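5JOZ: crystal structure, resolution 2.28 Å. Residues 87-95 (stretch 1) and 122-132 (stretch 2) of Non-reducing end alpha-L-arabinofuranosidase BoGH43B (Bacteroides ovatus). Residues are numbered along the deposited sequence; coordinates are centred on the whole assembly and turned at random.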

# COMPACT_ATOMS: atom_id res chain seq x y z
N PHE A 87 17.96 3.38 -11.03
CA PHE A 87 16.90 3.72 -10.07
C PHE A 87 17.30 3.20 -8.71
O PHE A 87 17.89 2.15 -8.62
N TYR A 88 16.95 3.94 -7.66
CA TYR A 88 17.26 3.59 -6.28
C TYR A 88 15.98 3.67 -5.45
O TYR A 88 15.23 4.64 -5.57
N VAL A 89 15.73 2.64 -4.64
CA VAL A 89 14.63 2.66 -3.70
C VAL A 89 15.14 2.30 -2.32
O VAL A 89 15.58 1.18 -2.10
N ILE A 90 15.02 3.25 -1.39
CA ILE A 90 15.46 3.08 -0.01
C ILE A 90 14.21 2.99 0.86
O ILE A 90 13.23 3.68 0.61
N GLY A 91 14.24 2.12 1.86
CA GLY A 91 13.16 2.03 2.84
C GLY A 91 13.62 1.39 4.11
O GLY A 91 14.83 1.18 4.30
N THR A 92 12.68 1.08 4.99
CA THR A 92 12.98 0.35 6.23
C THR A 92 12.08 -0.89 6.38
O THR A 92 10.88 -0.81 6.16
N ASN A 93 12.67 -2.01 6.77
CA ASN A 93 11.96 -3.25 7.10
C ASN A 93 12.02 -3.46 8.63
O ASN A 93 13.10 -3.59 9.19
N TYR A 94 10.86 -3.46 9.29
CA TYR A 94 10.78 -3.73 10.73
C TYR A 94 10.12 -5.07 11.00
O TYR A 94 8.96 -5.26 10.62
N GLY A 95 10.85 -5.98 11.64
CA GLY A 95 10.26 -7.17 12.25
C GLY A 95 10.44 -8.48 11.51
O GLY A 95 10.21 -9.55 12.09
N ASN A 122 21.33 0.88 9.93
CA ASN A 122 20.57 1.54 11.00
C ASN A 122 19.08 1.22 10.89
O ASN A 122 18.64 0.62 9.90
N TRP A 123 18.32 1.63 11.90
CA TRP A 123 16.90 1.32 11.99
C TRP A 123 16.02 2.59 11.90
O TRP A 123 14.90 2.62 12.42
N TYR A 124 16.51 3.64 11.24
CA TYR A 124 15.74 4.88 11.14
C TYR A 124 14.53 4.70 10.22
O TYR A 124 14.61 4.04 9.17
N VAL A 125 13.39 5.24 10.64
CA VAL A 125 12.18 5.25 9.82
C VAL A 125 12.31 6.35 8.78
O VAL A 125 13.04 7.33 8.99
N ASP A 126 11.64 6.19 7.65
CA ASP A 126 11.55 7.21 6.61
C ASP A 126 12.91 7.70 6.09
O ASP A 126 13.15 8.90 5.99
N PRO A 127 13.81 6.76 5.75
CA PRO A 127 15.06 7.20 5.15
C PRO A 127 14.79 7.79 3.78
O PRO A 127 14.00 7.24 3.03
N SER A 128 15.43 8.92 3.46
CA SER A 128 15.29 9.51 2.14
C SER A 128 16.65 9.72 1.53
O SER A 128 17.62 9.91 2.25
N ILE A 129 16.70 9.68 0.20
CA ILE A 129 17.94 9.97 -0.53
C ILE A 129 17.70 11.05 -1.56
O ILE A 129 16.58 11.24 -2.01
N GLU A 130 18.77 11.77 -1.89
CA GLU A 130 18.75 12.71 -2.99
C GLU A 130 20.14 12.82 -3.62
O GLU A 130 21.15 12.76 -2.91
N PHE A 131 20.16 12.99 -4.94
CA PHE A 131 21.39 13.16 -5.69
C PHE A 131 21.62 14.61 -6.07
O PHE A 131 20.91 15.15 -6.91
N ILE A 132 22.62 15.23 -5.44
CA ILE A 132 22.96 16.64 -5.65
C ILE A 132 24.48 16.81 -5.69
O ILE A 132 25.16 16.30 -4.80

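Packing of strand 87-94 against residues 122-132 of the arabinofuranosidase. The two strands, 87-94 and 128-132, run nearly antiparallel (157°) and approach to 7.4 Å, a gap filled by side chains rather than bridged by backbone hydrogen bonds; 603 Å² is buried in all. On the first strand the alternation is plain: Tyr88, Ile90 and Thr92 point toward the second stretch, whereas Phe87 and Val89 point away and touch none of it. Pro127, Ile129 and Phe131 answer from the other side, with Ser128 turned away between the first two.

At the apolar end, Tyr88 (chi1 m) offers two surfaces. Its CB meets CD1 of Ile129 at 3.6 Å, and its ring receives the tip of Phe131 (chi1 m): Tyr88 CE1 lies 3.6 Å from Phe131 CZ, which sits over one face of the tyrosine. The two rings are oblique, with planes at 51° and centroids 5.1 Å apart. Ile129 (chi1 p, chi2 t) spreads its ends between neighbours, CD1 to Tyr88 and CG2 to Ile90, where CD1 of Ile90 stands 3.8 Å from CG2 of Ile129. Ile90, extended with both chi angles t, wedges between Ile129 and Pro127: its CD1 is 4.0 Å from CB of Pro127, while its CG2 settles 3.3 Å from the carbonyl O of Pro127.

The proline ring, C-gamma endo, is the next bump. It lies against the backbone at Gly91, with CG of Pro127 3.7 Å from O of Gly91, and its CD comes within 3.1 Å of OG1 of Thr92. Here the contact turns polar. Thr92 (chi1 -35°, m) donates from OG1 to O of Tyr124 at 2.9 Å, tying the strand to the loop through a backbone carbonyl; the side chain of Tyr124 itself points away.

Tyr94 (chi1 m) starts sideways, but its long ring carries the hydroxyl into the loop. Tyr94 OH donates to O of Trp123 at 2.7 Å, with that carbonyl near the ring plane. Tyr94 OH is also 3.1 Å from N of Val125, but the angle is too poor for a hydrogen bond. Val125 (chi1 p) crowds the same end, its CB 3.4 Å from Tyr94 OH and its CG2 4.2 Å from Tyr94 CE2. The indole of Trp123 (chi1 m) reaches back along the tyrosine: CD1 of Tyr94 approaches CE3 of Trp123 edge-on to the indole at 4.0 Å, and CZ3 of Trp123 lies 3.5 Å from O of Asn93. The amide of Asn93 finds its hydrogen-bond partners elsewhere in the structure.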

# COMPACT_ATOMS: atom_id res chain seq x y z
CB PHE A 87 15.58 3.07 -10.45
CG PHE A 87 15.01 3.58 -11.72
CD1 PHE A 87 15.44 3.08 -12.95
CD2 PHE A 87 14.03 4.57 -11.71
CE1 PHE A 87 14.92 3.57 -14.13
CE2 PHE A 87 13.50 5.05 -12.89
CZ PHE A 87 13.95 4.56 -14.10
CB TYR A 88 18.27 4.57 -5.68
CG TYR A 88 19.66 4.51 -6.29
CD1 TYR A 88 19.93 5.13 -7.50
CD2 TYR A 88 20.70 3.85 -5.64
CE1 TYR A 88 21.19 5.08 -8.06
CE2 TYR A 88 21.97 3.80 -6.20
CZ TYR A 88 22.21 4.42 -7.41
OH TYR A 88 23.46 4.37 -7.98
CB VAL A 89 13.50 1.69 -4.11
CG1 VAL A 89 12.44 1.63 -3.02
CG2 VAL A 89 12.87 2.16 -5.41
CB ILE A 90 16.42 4.24 0.42
CG1 ILE A 90 17.23 3.86 1.66
CG2 ILE A 90 15.67 5.53 0.71
CD1 ILE A 90 18.31 4.86 2.02
CB THR A 92 12.77 1.24 7.45
OG1 THR A 92 13.14 2.59 7.13
CG2 THR A 92 13.60 0.76 8.63
CB ASN A 93 12.62 -4.41 6.35
CG ASN A 93 11.98 -5.77 6.62
OD1 ASN A 93 11.71 -6.15 7.76
ND2 ASN A 93 11.76 -6.53 5.55
CB TYR A 94 9.98 -2.65 11.47
CG TYR A 94 10.63 -1.28 11.53
CD1 TYR A 94 11.59 -0.98 12.50
CD2 TYR A 94 10.26 -0.28 10.63
CE1 TYR A 94 12.17 0.28 12.55
CE2 TYR A 94 10.83 0.98 10.68
CZ TYR A 94 11.79 1.26 11.64
OH TYR A 94 12.35 2.52 11.68
CB ASN A 122 20.84 3.07 11.03
CG ASN A 122 20.47 3.78 9.73
OD1 ASN A 122 19.29 3.92 9.39
ND2 ASN A 122 21.48 4.28 9.03
CB TRP A 123 16.64 0.56 13.29
CG TRP A 123 17.25 -0.81 13.28
CD1 TRP A 123 18.54 -1.14 13.62
CD2 TRP A 123 16.62 -2.04 12.89
NE1 TRP A 123 18.74 -2.49 13.47
CE2 TRP A 123 17.58 -3.07 13.03
CE3 TRP A 123 15.33 -2.36 12.44
CZ2 TRP A 123 17.29 -4.41 12.74
CZ3 TRP A 123 15.04 -3.70 12.15
CH2 TRP A 123 16.02 -4.70 12.30
CB TYR A 124 16.61 6.05 10.69
CG TYR A 124 17.73 6.40 11.68
CD1 TYR A 124 17.44 6.67 13.02
CD2 TYR A 124 19.05 6.49 11.26
CE1 TYR A 124 18.45 6.99 13.92
CE2 TYR A 124 20.07 6.82 12.16
CZ TYR A 124 19.77 7.07 13.48
OH TYR A 124 20.77 7.40 14.36
CB VAL A 125 10.91 5.42 10.71
CG1 VAL A 125 10.73 6.87 11.19
CG2 VAL A 125 9.67 4.92 9.98
CB ASP A 126 10.72 8.40 7.13
CG ASP A 126 9.30 8.01 7.49
OD1 ASP A 126 8.90 6.86 7.20
OD2 ASP A 126 8.57 8.86 8.05
CB PRO A 127 15.86 5.90 5.01
CG PRO A 127 14.80 4.85 4.86
CD PRO A 127 13.68 5.29 5.75
CB SER A 128 14.56 10.84 2.23
OG SER A 128 14.28 11.33 0.93
CB ILE A 129 18.56 8.71 -1.20
CG1 ILE A 129 17.51 7.90 -1.98
CG2 ILE A 129 19.22 7.81 -0.16
CD1 ILE A 129 18.11 6.84 -2.88
CB GLU A 130 18.29 14.09 -2.50
CG GLU A 130 18.05 15.09 -3.62
CD GLU A 130 16.81 14.78 -4.47
OE1 GLU A 130 16.77 15.28 -5.61
OE2 GLU A 130 15.90 14.06 -3.99
CB PHE A 131 21.33 12.30 -6.94
CG PHE A 131 21.39 10.84 -6.65
CD1 PHE A 131 22.61 10.21 -6.44
CD2 PHE A 131 20.22 10.09 -6.53
CE1 PHE A 131 22.68 8.85 -6.16
CE2 PHE A 131 20.28 8.72 -6.25
CZ PHE A 131 21.51 8.11 -6.07
CB ILE A 132 22.44 17.55 -4.51
CG1 ILE A 132 20.92 17.43 -4.31
CG2 ILE A 132 22.80 19.02 -4.77
CD1 ILE A 132 20.43 17.87 -2.93